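Long-range contacts in hydrogenase maturation factor (Thermoanaerobacter tengcongensis, PDB 3VTI), which is S-carbamoylated by HypF in the maturation of [NiFe]-hydrogenases and probably dehydrates that group, at the expense of ATP, to the nitrile destined for the iron: residues Met20-Leu25 with Ala61-Ala66; Gly28-Thr33 with Ile127-Glu132; Ala66-Leu71 with Ala100-Val105; Gly133-Ile138 with Leu190-Lys195. All blocks are in the same frame, centred on the assembly; numbering follows the deposited sequence.

Interaction 1: residues Met20-Leu25 with Ala61-Ala66; sequences MEDAAL and ASMRGA. With MG (magnesium ion), chain K.
The NH1 of R64 is gripped from two directions: it donates to A23 O at 2.8 Å, on a bent path of 132° at the hydrogen, and to a water at 2.9 Å from NH1 that also accepts from the backbone N of L25. The water lies in the guanidinium plane at its edge, while A23 O is tilted somewhat out of that plane. Flat against flat, the carboxylate of E21 stacks on one face, the two planes only 10° apart, with E21 CD 3.6 Å from R64 CZ. The bend of E21 at chi2 (-78°) carries CD over the middle of the guanidinium. The salt bridge, 3.5 Å from E21 OE2 to R64 NH2, is therefore one of charge alone, with no N-H aimed at the oxygen. L25 backs the opposite face, its CB 3.7 Å from R64 NH1. The carboxylate finds its directed bonds elsewhere, on S137 OG and I138 N, and R64 NE donates to V136 O. An alanine in place of R64 would probably leave the E21 carboxylate without its stacked counter-charge and open a gap between E21 and L25. One residue further on, the packing becomes apolar, D22 CB lying 3.6 Å from M63 CB. Beyond that point D22 OD1 coordinates the magnesium ion at 2.2 Å, while D22 OD2 pairs with R198. D60, D199 and a water join D22 in this aspartate-lined magnesium site, beside which the loop 61-66 packs on 20-25 in the AIR synthase-like fold.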
loop_
_atom_site.group_PDB
_atom_site.type_symbol
_atom_site.label_atom_id
_atom_site.label_comp_id
_atom_site.label_asym_id
_atom_site.label_seq_id
_atom_site.Cartn_x
_atom_site.Cartn_y
_atom_site.Cartn_z
ATOM N N MET C 20 1.682 22.243 -10.731
ATOM C CA MET C 20 2.280 20.921 -10.971
ATOM C C MET C 20 3.786 20.892 -10.673
ATOM O O MET C 20 4.591 20.368 -11.462
ATOM C CB MET C 20 2.000 20.452 -12.399
ATOM C CG MET C 20 0.620 19.872 -12.617
ATOM S SD MET C 20 0.350 19.518 -14.360
ATOM C CE MET C 20 -0.444 21.019 -14.895
ATOM N N GLU C 21 4.144 21.466 -9.526
ATOM C CA GLU C 21 5.528 21.526 -9.046
ATOM C C GLU C 21 5.919 20.254 -8.299
ATOM O O GLU C 21 5.054 19.495 -7.871
ATOM C CB GLU C 21 5.720 22.729 -8.119
ATOM C CG GLU C 21 5.331 24.096 -8.695
ATOM C CD GLU C 21 6.363 24.671 -9.649
ATOM O OE1 GLU C 21 7.401 24.020 -9.893
ATOM O OE2 GLU C 21 6.138 25.787 -10.168
ATOM N N ASP C 22 7.227 20.036 -8.155
ATOM C CA ASP C 22 7.784 18.969 -7.318
ATOM C C ASP C 22 7.433 19.190 -5.852
ATOM O O ASP C 22 7.387 18.249 -5.068
ATOM C CB ASP C 22 9.313 18.933 -7.438
ATOM C CG ASP C 22 9.792 18.304 -8.731
ATOM O OD1 ASP C 22 9.889 17.052 -8.778
ATOM O OD2 ASP C 22 10.081 19.062 -9.688
ATOM N N ALA C 23 7.212 20.446 -5.484
ATOM C CA ALA C 23 6.841 20.795 -4.122
ATOM C C ALA C 23 6.041 22.095 -4.112
ATOM O O ALA C 23 6.264 22.970 -4.948
ATOM C CB ALA C 23 8.086 20.917 -3.259
ATOM N N ALA C 24 5.100 22.214 -3.183
ATOM C CA ALA C 24 4.410 23.488 -2.970
ATOM C C ALA C 24 5.350 24.457 -2.262
ATOM O O ALA C 24 6.122 24.049 -1.397
ATOM C CB ALA C 24 3.157 23.281 -2.141
ATOM N N LEU C 25 5.293 25.733 -2.623
ATOM C CA LEU C 25 6.051 26.754 -1.909
ATOM C C LEU C 25 5.133 27.569 -1.014
ATOM O O LEU C 25 4.305 28.338 -1.496
ATOM C CB LEU C 25 6.816 27.661 -2.882
ATOM C CG LEU C 25 7.588 28.837 -2.262
ATOM C CD1 LEU C 25 8.764 28.332 -1.426
ATOM C CD2 LEU C 25 8.056 29.815 -3.332
ATOM N N ALA C 61 11.907 17.833 -2.139
ATOM C CA ALA C 61 11.887 18.993 -1.255
ATOM C C ALA C 61 12.978 20.027 -1.580
ATOM O O ALA C 61 12.954 21.150 -1.052
ATOM C CB ALA C 61 11.983 18.556 0.199
ATOM N N SER C 62 13.921 19.645 -2.449
ATOM C CA SER C 62 15.026 20.517 -2.838
ATOM C C SER C 62 14.786 21.121 -4.213
ATOM O O SER C 62 15.326 22.186 -4.526
ATOM C CB SER C 62 16.352 19.744 -2.849
ATOM O OG SER C 62 16.616 19.074 -1.623
ATOM N N MET C 63 13.969 20.446 -5.022
ATOM C CA MET C 63 13.758 20.805 -6.436
ATOM C C MET C 63 13.236 22.223 -6.662
ATOM O O MET C 63 13.118 22.688 -7.799
ATOM C CB MET C 63 12.819 19.812 -7.112
ATOM C CG MET C 63 13.363 18.419 -7.159
ATOM S SD MET C 63 14.866 18.330 -8.122
ATOM C CE MET C 63 15.628 16.876 -7.415
ATOM N N ARG C 64 12.931 22.904 -5.571
ATOM C CA ARG C 64 12.385 24.234 -5.630
ATOM C C ARG C 64 13.477 25.258 -5.299
ATOM O O ARG C 64 13.223 26.456 -5.265
ATOM C CB ARG C 64 11.196 24.312 -4.668
ATOM C CG ARG C 64 10.096 25.227 -5.099
ATOM C CD ARG C 64 9.433 24.821 -6.427
ATOM N NE ARG C 64 8.762 25.996 -6.980
ATOM C CZ ARG C 64 7.509 26.345 -6.706
ATOM N NH1 ARG C 64 6.760 25.582 -5.917
ATOM N NH2 ARG C 64 6.991 27.449 -7.240
ATOM N N GLY C 65 14.704 24.771 -5.103
ATOM C CA GLY C 65 15.845 25.617 -4.706
ATOM C C GLY C 65 15.950 25.721 -3.193
ATOM O O GLY C 65 16.073 26.824 -2.626
ATOM N N ALA C 66 15.902 24.564 -2.536
ATOM C CA ALA C 66 15.709 24.523 -1.097
ATOM C C ALA C 66 16.577 23.496 -0.392
ATOM O O ALA C 66 16.968 22.482 -0.978
ATOM C CB ALA C 66 14.236 24.290 -0.773
HETATM MG MG MG K . 9.989 14.890 -8.319
HETATM O O HOH W 1 4.021 26.194 -5.381
HETATM O O HOH W 2 7.654 15.421 -8.403
#

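Interaction 2: residues Gly28-Thr33 with Ile127-Glu132; sequences GNITLT and IGVLYE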
loop_
_atom_site.group_PDB
_atom_site.type_symbol
_atom_site.label_atom_id
_atom_site.label_comp_id
_atom_site.label_asym_id
_atom_site.label_seq_id
_atom_site.Cartn_x
_atom_site.Cartn_y
_atom_site.Cartn_z
ATOM N N GLY C 28 6.284 31.598 1.103
ATOM C CA GLY C 28 7.307 32.204 0.264
ATOM C C GLY C 28 8.683 31.601 0.448
ATOM O O GLY C 28 9.520 31.698 -0.449
ATOM N N ASN C 29 8.917 30.965 1.595
ATOM C CA ASN C 29 10.248 30.457 1.926
ATOM C C ASN C 29 10.311 28.981 2.307
ATOM O O ASN C 29 11.394 28.393 2.327
ATOM C CB ASN C 29 10.878 31.300 3.038
ATOM C CG ASN C 29 10.214 31.082 4.373
ATOM O OD1 ASN C 29 8.995 30.963 4.461
ATOM N ND2 ASN C 29 11.015 31.032 5.427
ATOM N N ILE C 30 9.173 28.377 2.625
ATOM C CA ILE C 30 9.187 26.949 2.920
ATOM C C ILE C 30 8.429 26.108 1.888
ATOM O O ILE C 30 7.433 26.532 1.287
ATOM C CB ILE C 30 8.788 26.578 4.400
ATOM C CG1 ILE C 30 7.285 26.692 4.636
ATOM C CG2 ILE C 30 9.612 27.365 5.430
ATOM C CD1 ILE C 30 6.550 25.398 4.394
ATOM N N THR C 31 8.932 24.899 1.717
ATOM C CA THR C 31 8.482 24.017 0.691
ATOM C C THR C 31 7.879 22.744 1.314
ATOM O O THR C 31 8.244 22.360 2.433
ATOM C CB THR C 31 9.653 23.729 -0.259
ATOM O OG1 THR C 31 9.139 23.274 -1.509
ATOM C CG2 THR C 31 10.625 22.697 0.322
ATOM N N LEU C 32 6.934 22.118 0.604
ATOM C CA LEU C 32 6.220 20.919 1.099
ATOM C C LEU C 32 5.896 19.917 -0.005
ATOM O O LEU C 32 5.270 20.270 -1.015
ATOM C CB LEU C 32 4.931 21.311 1.827
ATOM C CG LEU C 32 4.003 20.206 2.337
ATOM C CD1 LEU C 32 4.645 19.389 3.469
ATOM C CD2 LEU C 32 2.685 20.821 2.777
ATOM N N THR C 33 6.313 18.671 0.206
ATOM C CA THR C 33 6.119 17.609 -0.766
ATOM C C THR C 33 5.616 16.338 -0.092
ATOM O O THR C 33 5.724 16.186 1.133
ATOM C CB THR C 33 7.430 17.307 -1.526
ATOM O OG1 THR C 33 7.205 16.287 -2.510
ATOM C CG2 THR C 33 8.529 16.858 -0.562
ATOM N N ILE C 127 9.669 18.847 4.397
ATOM C CA ILE C 127 9.698 20.297 4.515
ATOM C C ILE C 127 11.116 20.785 4.258
ATOM O O ILE C 127 12.073 20.282 4.843
ATOM C CB ILE C 127 9.162 20.765 5.898
ATOM C CG1 ILE C 127 7.658 20.967 5.818
ATOM C CG2 ILE C 127 9.802 22.071 6.367
ATOM C CD1 ILE C 127 7.031 21.300 7.133
ATOM N N GLY C 128 11.246 21.761 3.371
ATOM C CA GLY C 128 12.532 22.415 3.129
ATOM C C GLY C 128 12.422 23.928 3.190
ATOM O O GLY C 128 11.326 24.479 3.114
ATOM N N VAL C 129 13.562 24.598 3.331
ATOM C CA VAL C 129 13.604 26.058 3.349
ATOM C C VAL C 129 14.401 26.565 2.146
ATOM O O VAL C 129 15.494 26.073 1.857
ATOM C CB VAL C 129 14.155 26.613 4.704
ATOM C CG1 VAL C 129 15.631 26.261 4.891
ATOM C CG2 VAL C 129 13.948 28.126 4.819
ATOM N N LEU C 130 13.826 27.541 1.447
ATOM C CA LEU C 130 14.417 28.137 0.246
ATOM C C LEU C 130 15.717 28.896 0.540
ATOM O O LEU C 130 15.811 29.623 1.525
ATOM C CB LEU C 130 13.403 29.094 -0.382
ATOM C CG LEU C 130 13.101 28.963 -1.876
ATOM C CD1 LEU C 130 12.451 27.630 -2.195
ATOM C CD2 LEU C 130 12.199 30.097 -2.330
ATOM N N TYR C 131 16.715 28.720 -0.322
ATOM C CA TYR C 131 17.916 29.558 -0.280
ATOM C C TYR C 131 17.627 31.001 -0.680
ATOM O O TYR C 131 16.621 31.286 -1.336
ATOM C CB TYR C 131 19.016 28.990 -1.167
ATOM C CG TYR C 131 19.490 27.637 -0.721
ATOM C CD1 TYR C 131 20.398 27.509 0.327
ATOM C CD2 TYR C 131 19.021 26.482 -1.342
ATOM C CE1 TYR C 131 20.832 26.258 0.748
ATOM C CE2 TYR C 131 19.448 25.226 -0.937
ATOM C CZ TYR C 131 20.351 25.116 0.107
ATOM O OH TYR C 131 20.768 23.868 0.508
ATOM N N GLU C 132 18.540 31.890 -0.287
ATOM C CA GLU C 132 18.382 33.350 -0.378
ATOM C C GLU C 132 17.677 33.859 -1.645
ATOM O O GLU C 132 16.615 34.481 -1.556
ATOM C CB GLU C 132 19.734 34.048 -0.190
ATOM C CG GLU C 132 19.646 35.539 0.164
ATOM C CD GLU C 132 20.979 36.267 -0.024
ATOM O OE1 GLU C 132 22.015 35.585 -0.224
ATOM O OE2 GLU C 132 20.995 37.523 0.024
#
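An antiparallel strand pair in the five-stranded mixed sheet of the AIR synthase-like N-terminal domain joins 30-33 to 127-130, the short strands running at 149° to each other. The ladder rests on three backbone bonds. L130 N donates to N29 O at 2.7 Å, almost straight at 177°; T31 N donates to G128 O at 2.8 Å, and G128 N returns a bond to T31 O at 3.2 Å. T31 and G128 thus form a hydrogen-bonded pair, flanked by the non-hydrogen-bonded pairs I30 with V129 and L32 with I127, where CA-H groups also lean on the carbonyl oxygens. N29 and I30 together face L26 on the neighbouring edge strand, a classic beta bulge at the start of 30-37.

The two faces differ in chemistry. I30, L32, I127 and V129 share one, where L32 CD1 meets I127 CG1 at 4.1 Å while the CG2 methyls of I30 and V129 are only loosely apposed. This side adjoins the second subunit: L32 packs on T72 and I127 on I30 of that subunit. On the other face G128 has no side chain, and the T31 methyl CG2 lies against its backbone N and O. With OG1 anti to the backbone N (chi1 -159°), T31 bonds A24 O on the next strand. At the bulged end L130 CD2 approaches G28 O at 3.6 Å. The contact therefore implies a register held by three backbone bonds, an aliphatic face turned to the dimer partner, and one threonine hydroxyl satisfied by the adjoining strand.

Interaction 3: residues Ala66-Leu71 with Ala100-Val105; sequences AKPLFL and AGVKIV
Strands 66-71 and 103-105 run parallel, 37° apart in direction, and three backbone bonds of 2.9 Å stitch them in turn: K103 N to L69 O, L71 N to K103 O, and V105 N to L71 O. They are the two strands of a beta-alpha-beta unit whose helix 83-100 ends in a Schellman motif at G101. L71 and V102 meet at about a right angle, L71 CD1 standing 3.7 Å from V102 CG1 and nearly as close to its other methyl. V102 CG2 in turn reaches back to P68 CB at 4.1 Å, and L71 CB rests 4.0 Å from I104 CG1. In the F70 ring, CD1 approaches V105 CG1 at 3.6 Å; L69 CB lies over one face of that ring, toward the rim. A water beside K67 NZ, which donates to it at 2.8 Å, sits close to both P68 O and A100 O.

In the second subunit L26 packs on F70, F27 on L69 and Y16 on V105. The chemistry is thus a polar backbone seam between aliphatic and aromatic side chains, consistent with both strands, the edge strand 103-112 and its neighbour 66-78, presenting apolar side chains to the second subunit.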
loop_
_atom_site.group_PDB
_atom_site.type_symbol
_atom_site.label_atom_id
_atom_site.label_comp_id
_atom_site.label_asym_id
_atom_site.label_seq_id
_atom_site.Cartn_x
_atom_site.Cartn_y
_atom_site.Cartn_z
ATOM N N ALA C 66 15.902 24.564 -2.536
ATOM C CA ALA C 66 15.709 24.523 -1.097
ATOM C C ALA C 66 16.577 23.496 -0.392
ATOM O O ALA C 66 16.968 22.482 -0.978
ATOM C CB ALA C 66 14.236 24.290 -0.773
ATOM N N LYS C 67 16.890 23.800 0.865
ATOM C CA LYS C 67 17.517 22.870 1.784
ATOM C C LYS C 67 16.408 22.097 2.502
ATOM O O LYS C 67 15.626 22.692 3.248
ATOM C CB LYS C 67 18.365 23.635 2.799
ATOM C CG LYS C 67 18.955 22.773 3.905
ATOM C CD LYS C 67 20.011 23.524 4.705
ATOM C CE LYS C 67 20.783 22.562 5.606
ATOM N NZ LYS C 67 21.172 21.308 4.877
ATOM N N PRO C 68 16.325 20.774 2.280
ATOM C CA PRO C 68 15.332 20.001 3.018
ATOM C C PRO C 68 15.786 19.812 4.459
ATOM O O PRO C 68 16.979 19.645 4.696
ATOM C CB PRO C 68 15.304 18.665 2.270
ATOM C CG PRO C 68 16.655 18.531 1.691
ATOM C CD PRO C 68 17.134 19.927 1.384
ATOM N N LEU C 69 14.847 19.844 5.401
ATOM C CA LEU C 69 15.176 19.766 6.828
ATOM C C LEU C 69 14.411 18.679 7.579
ATOM O O LEU C 69 14.997 17.933 8.368
ATOM C CB LEU C 69 14.930 21.113 7.522
ATOM C CG LEU C 69 15.785 22.347 7.221
ATOM C CD1 LEU C 69 15.106 23.595 7.786
ATOM C CD2 LEU C 69 17.212 22.214 7.776
ATOM N N PHE C 70 13.104 18.604 7.347
ATOM C CA PHE C 70 12.232 17.745 8.138
ATOM C C PHE C 70 11.388 16.852 7.267
ATOM O O PHE C 70 10.943 17.258 6.184
ATOM C CB PHE C 70 11.345 18.575 9.063
ATOM C CG PHE C 70 12.114 19.548 9.916
ATOM C CD1 PHE C 70 13.017 19.091 10.882
ATOM C CD2 PHE C 70 11.955 20.921 9.744
ATOM C CE1 PHE C 70 13.739 19.996 11.673
ATOM C CE2 PHE C 70 12.666 21.829 10.534
ATOM C CZ PHE C 70 13.560 21.367 11.496
ATOM N N LEU C 71 11.188 15.626 7.749
ATOM C CA LEU C 71 10.442 14.610 7.029
ATOM C C LEU C 71 9.441 13.890 7.919
ATOM O O LEU C 71 9.647 13.739 9.125
ATOM C CB LEU C 71 11.396 13.586 6.409
ATOM C CG LEU C 71 11.769 13.736 4.932
ATOM C CD1 LEU C 71 12.773 14.858 4.730
ATOM C CD2 LEU C 71 12.304 12.420 4.384
ATOM N N ALA C 100 21.647 12.975 4.193
ATOM C CA ALA C 100 20.967 14.161 3.684
ATOM C C ALA C 100 20.951 15.327 4.683
ATOM O O ALA C 100 20.585 16.438 4.321
ATOM C CB ALA C 100 19.555 13.813 3.239
ATOM N N GLY C 101 21.353 15.077 5.928
ATOM C CA GLY C 101 21.343 16.113 6.964
ATOM C C GLY C 101 19.925 16.529 7.315
ATOM O O GLY C 101 19.654 17.703 7.579
ATOM N N VAL C 102 19.029 15.545 7.319
ATOM C CA VAL C 102 17.603 15.741 7.480
ATOM C C VAL C 102 17.120 14.934 8.700
ATOM O O VAL C 102 17.799 13.992 9.138
ATOM C CB VAL C 102 16.885 15.313 6.171
ATOM C CG1 VAL C 102 15.996 14.070 6.356
ATOM C CG2 VAL C 102 16.109 16.466 5.585
ATOM N N LYS C 103 15.973 15.311 9.263
ATOM C CA LYS C 103 15.410 14.589 10.406
ATOM C C LYS C 103 13.950 14.214 10.211
ATOM O O LYS C 103 13.143 15.041 9.778
ATOM C CB LYS C 103 15.548 15.405 11.684
ATOM C CG LYS C 103 16.925 15.360 12.290
ATOM C CD LYS C 103 17.052 16.373 13.422
ATOM C CE LYS C 103 18.376 16.218 14.147
ATOM N NZ LYS C 103 18.582 17.352 15.085
ATOM N N ILE C 104 13.621 12.963 10.534
ATOM C CA ILE C 104 12.231 12.508 10.537
ATOM C C ILE C 104 11.625 12.851 11.887
ATOM O O ILE C 104 12.071 12.356 12.923
ATOM C CB ILE C 104 12.105 10.998 10.233
ATOM C CG1 ILE C 104 12.741 10.687 8.874
ATOM C CG2 ILE C 104 10.634 10.547 10.282
ATOM C CD1 ILE C 104 13.115 9.262 8.688
ATOM N N VAL C 105 10.605 13.701 11.858
ATOM C CA VAL C 105 10.116 14.380 13.060
ATOM C C VAL C 105 8.726 13.946 13.491
ATOM O O VAL C 105 8.333 14.130 14.649
ATOM C CB VAL C 105 10.144 15.907 12.878
ATOM C CG1 VAL C 105 11.591 16.393 12.794
ATOM C CG2 VAL C 105 9.359 16.323 11.638
HETATM O O HOH W 3 19.582 19.073 4.188
#

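Interaction 4: residues Gly133-Ile138 with Leu190-Lys195; sequences GANVSI and LGEAIK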
loop_
_atom_site.group_PDB
_atom_site.type_symbol
_atom_site.label_atom_id
_atom_site.label_comp_id
_atom_site.label_asym_id
_atom_site.label_seq_id
_atom_site.Cartn_x
_atom_site.Cartn_y
_atom_site.Cartn_z
ATOM N N GLY C 133 18.254 33.596 -2.812
ATOM C CA GLY C 133 17.649 34.063 -4.055
ATOM C C GLY C 133 17.199 32.948 -4.977
ATOM O O GLY C 133 17.470 32.979 -6.174
ATOM N N ALA C 134 16.510 31.961 -4.421
ATOM C CA ALA C 134 16.074 30.822 -5.195
ATOM C C ALA C 134 14.759 31.121 -5.892
ATOM O O ALA C 134 13.840 31.690 -5.297
ATOM C CB ALA C 134 15.937 29.623 -4.302
ATOM N N ASN C 135 14.689 30.749 -7.165
ATOM C CA ASN C 135 13.465 30.861 -7.946
ATOM C C ASN C 135 13.423 29.744 -8.973
ATOM O O ASN C 135 13.674 29.952 -10.156
ATOM C CB ASN C 135 13.346 32.229 -8.629
ATOM C CG ASN C 135 11.945 32.491 -9.176
ATOM O OD1 ASN C 135 11.209 31.568 -9.556
ATOM N ND2 ASN C 135 11.565 33.756 -9.211
ATOM N N VAL C 136 13.105 28.550 -8.500
ATOM C CA VAL C 136 13.117 27.366 -9.335
ATOM C C VAL C 136 11.694 26.848 -9.459
ATOM O O VAL C 136 11.018 26.645 -8.452
ATOM C CB VAL C 136 14.033 26.275 -8.737
ATOM C CG1 VAL C 136 14.298 25.206 -9.750
ATOM C CG2 VAL C 136 15.359 26.883 -8.276
ATOM N N SER C 137 11.256 26.636 -10.698
ATOM C CA SER C 137 9.882 26.239 -11.013
ATOM C C SER C 137 9.857 25.652 -12.417
ATOM O O SER C 137 10.604 26.127 -13.279
ATOM C CB SER C 137 8.961 27.471 -10.923
ATOM O OG SER C 137 7.873 27.407 -11.827
ATOM N N ILE C 138 9.003 24.648 -12.662
ATOM C CA ILE C 138 8.837 24.079 -14.028
ATOM C C ILE C 138 8.325 25.081 -15.042
ATOM O O ILE C 138 8.280 24.767 -16.226
ATOM C CB ILE C 138 7.859 22.843 -14.125
ATOM C CG1 ILE C 138 6.900 22.780 -12.941
ATOM C CG2 ILE C 138 8.607 21.532 -14.355
ATOM C CD1 ILE C 138 5.811 23.801 -13.021
ATOM N N LEU C 190 24.386 29.484 -7.861
ATOM C CA LEU C 190 24.084 30.236 -9.080
ATOM C C LEU C 190 22.782 31.053 -9.009
ATOM O O LEU C 190 22.445 31.769 -9.954
ATOM C CB LEU C 190 24.088 29.310 -10.305
ATOM C CG LEU C 190 25.370 28.519 -10.588
ATOM C CD1 LEU C 190 25.251 27.744 -11.886
ATOM C CD2 LEU C 190 26.604 29.426 -10.617
ATOM N N GLY C 191 22.061 30.941 -7.896
ATOM C CA GLY C 191 20.869 31.752 -7.652
ATOM C C GLY C 191 19.813 31.663 -8.741
ATOM O O GLY C 191 19.394 30.566 -9.117
ATOM N N GLU C 192 19.413 32.824 -9.262
ATOM C CA GLU C 192 18.313 32.940 -10.225
ATOM C C GLU C 192 18.639 32.354 -11.603
ATOM O O GLU C 192 17.738 32.082 -12.396
ATOM C CB GLU C 192 17.864 34.401 -10.340
ATOM C CG GLU C 192 16.640 34.637 -11.225
ATOM C CD GLU C 192 15.904 35.915 -10.870
ATOM O OE1 GLU C 192 15.963 36.889 -11.669
ATOM O OE2 GLU C 192 15.278 35.936 -9.781
ATOM N N ALA C 193 19.923 32.150 -11.877
ATOM C CA ALA C 193 20.357 31.535 -13.133
ATOM C C ALA C 193 19.902 30.078 -13.236
ATOM O O ALA C 193 19.749 29.544 -14.335
ATOM C CB ALA C 193 21.878 31.646 -13.291
ATOM N N ILE C 194 19.702 29.442 -12.083
ATOM C CA ILE C 194 19.071 28.131 -12.018
ATOM C C ILE C 194 17.567 28.356 -12.173
ATOM O O ILE C 194 16.925 28.993 -11.330
ATOM C CB ILE C 194 19.366 27.411 -10.674
ATOM C CG1 ILE C 194 20.879 27.250 -10.443
ATOM C CG2 ILE C 194 18.587 26.084 -10.567
ATOM C CD1 ILE C 194 21.603 26.290 -11.380
ATOM N N LYS C 195 17.015 27.836 -13.260
ATOM C CA LYS C 195 15.627 28.104 -13.604
ATOM C C LYS C 195 14.691 26.946 -13.282
ATOM O O LYS C 195 13.620 27.162 -12.719
ATOM C CB LYS C 195 15.526 28.537 -15.062
ATOM C CG LYS C 195 15.986 29.970 -15.269
ATOM C CD LYS C 195 16.257 30.215 -16.717
ATOM C CE LYS C 195 15.893 31.623 -17.146
ATOM N NZ LYS C 195 14.417 31.821 -17.203
HETATM O O HOH W 4 16.872 30.081 -8.819
HETATM O O HOH W 5 14.936 31.902 -12.665
#
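Segment 133-138, without regular secondary structure, runs in roughly the same direction as 190-195, which passes from a 3-10 turn into strand 194-198. That strand is an outer one of the seven-stranded sheet of the AIR synthase-like C-terminal domain, and 133-138 belongs to the loop leading from 120-130, the last in sequence of the five-stranded sheet, toward 146-149 of the seven-stranded one. One direct backbone bond joins the segments, S137 N to K195 O at 3.2 Å, nearly straight (166°) and in the plane of the carbonyl. The same oxygen receives a CA-H contact from V136.

V136 and I194 lie side by side and point the same way, CG2 of V136 4.0 Å from CG2 of I194. The other methyl of V136, CG1, anti to the backbone N (chi1 -166°), comes 3.6 Å from K195 O. An alanine in place of V136 would probably open a gap beside the I194 methyl and leave K195 O less shielded on that side. The polar ends look elsewhere: S137 OG to E21, and both N135 OD1 and K195 NZ to N140.

Water fills in where the backbones do not bond directly. One molecule lies between N135 and E192, donating firmly to E192 O but only weakly to N135 O. Another accepts from N135 N at 2.8 Å and donates to G191 O at 2.6 Å and to I194 O at 2.7 Å.

How the interactions relate
From the N terminus, interaction 1 closes the first loop, bringing 20-25 back to the turn after helix 49-60. Interaction 2 opens inside that loop and closes outside it, so the two cross; the backbone of A24 pairs with L32, and that of G65 with Y131. Interaction 3 starts at A66, which it shares with interaction 1, and nests wholly within the loop of interaction 2. Interactions 2 and 3 pair strands of the five-stranded sheet, and interaction 1 ties its edge strand 24-26 to the loop before 66-78. Interaction 4 follows in series, its first segment starting where 127-132 ends, and carries the chain to the seven-stranded sheet, with R64 bonded to V136 and E21 to S137.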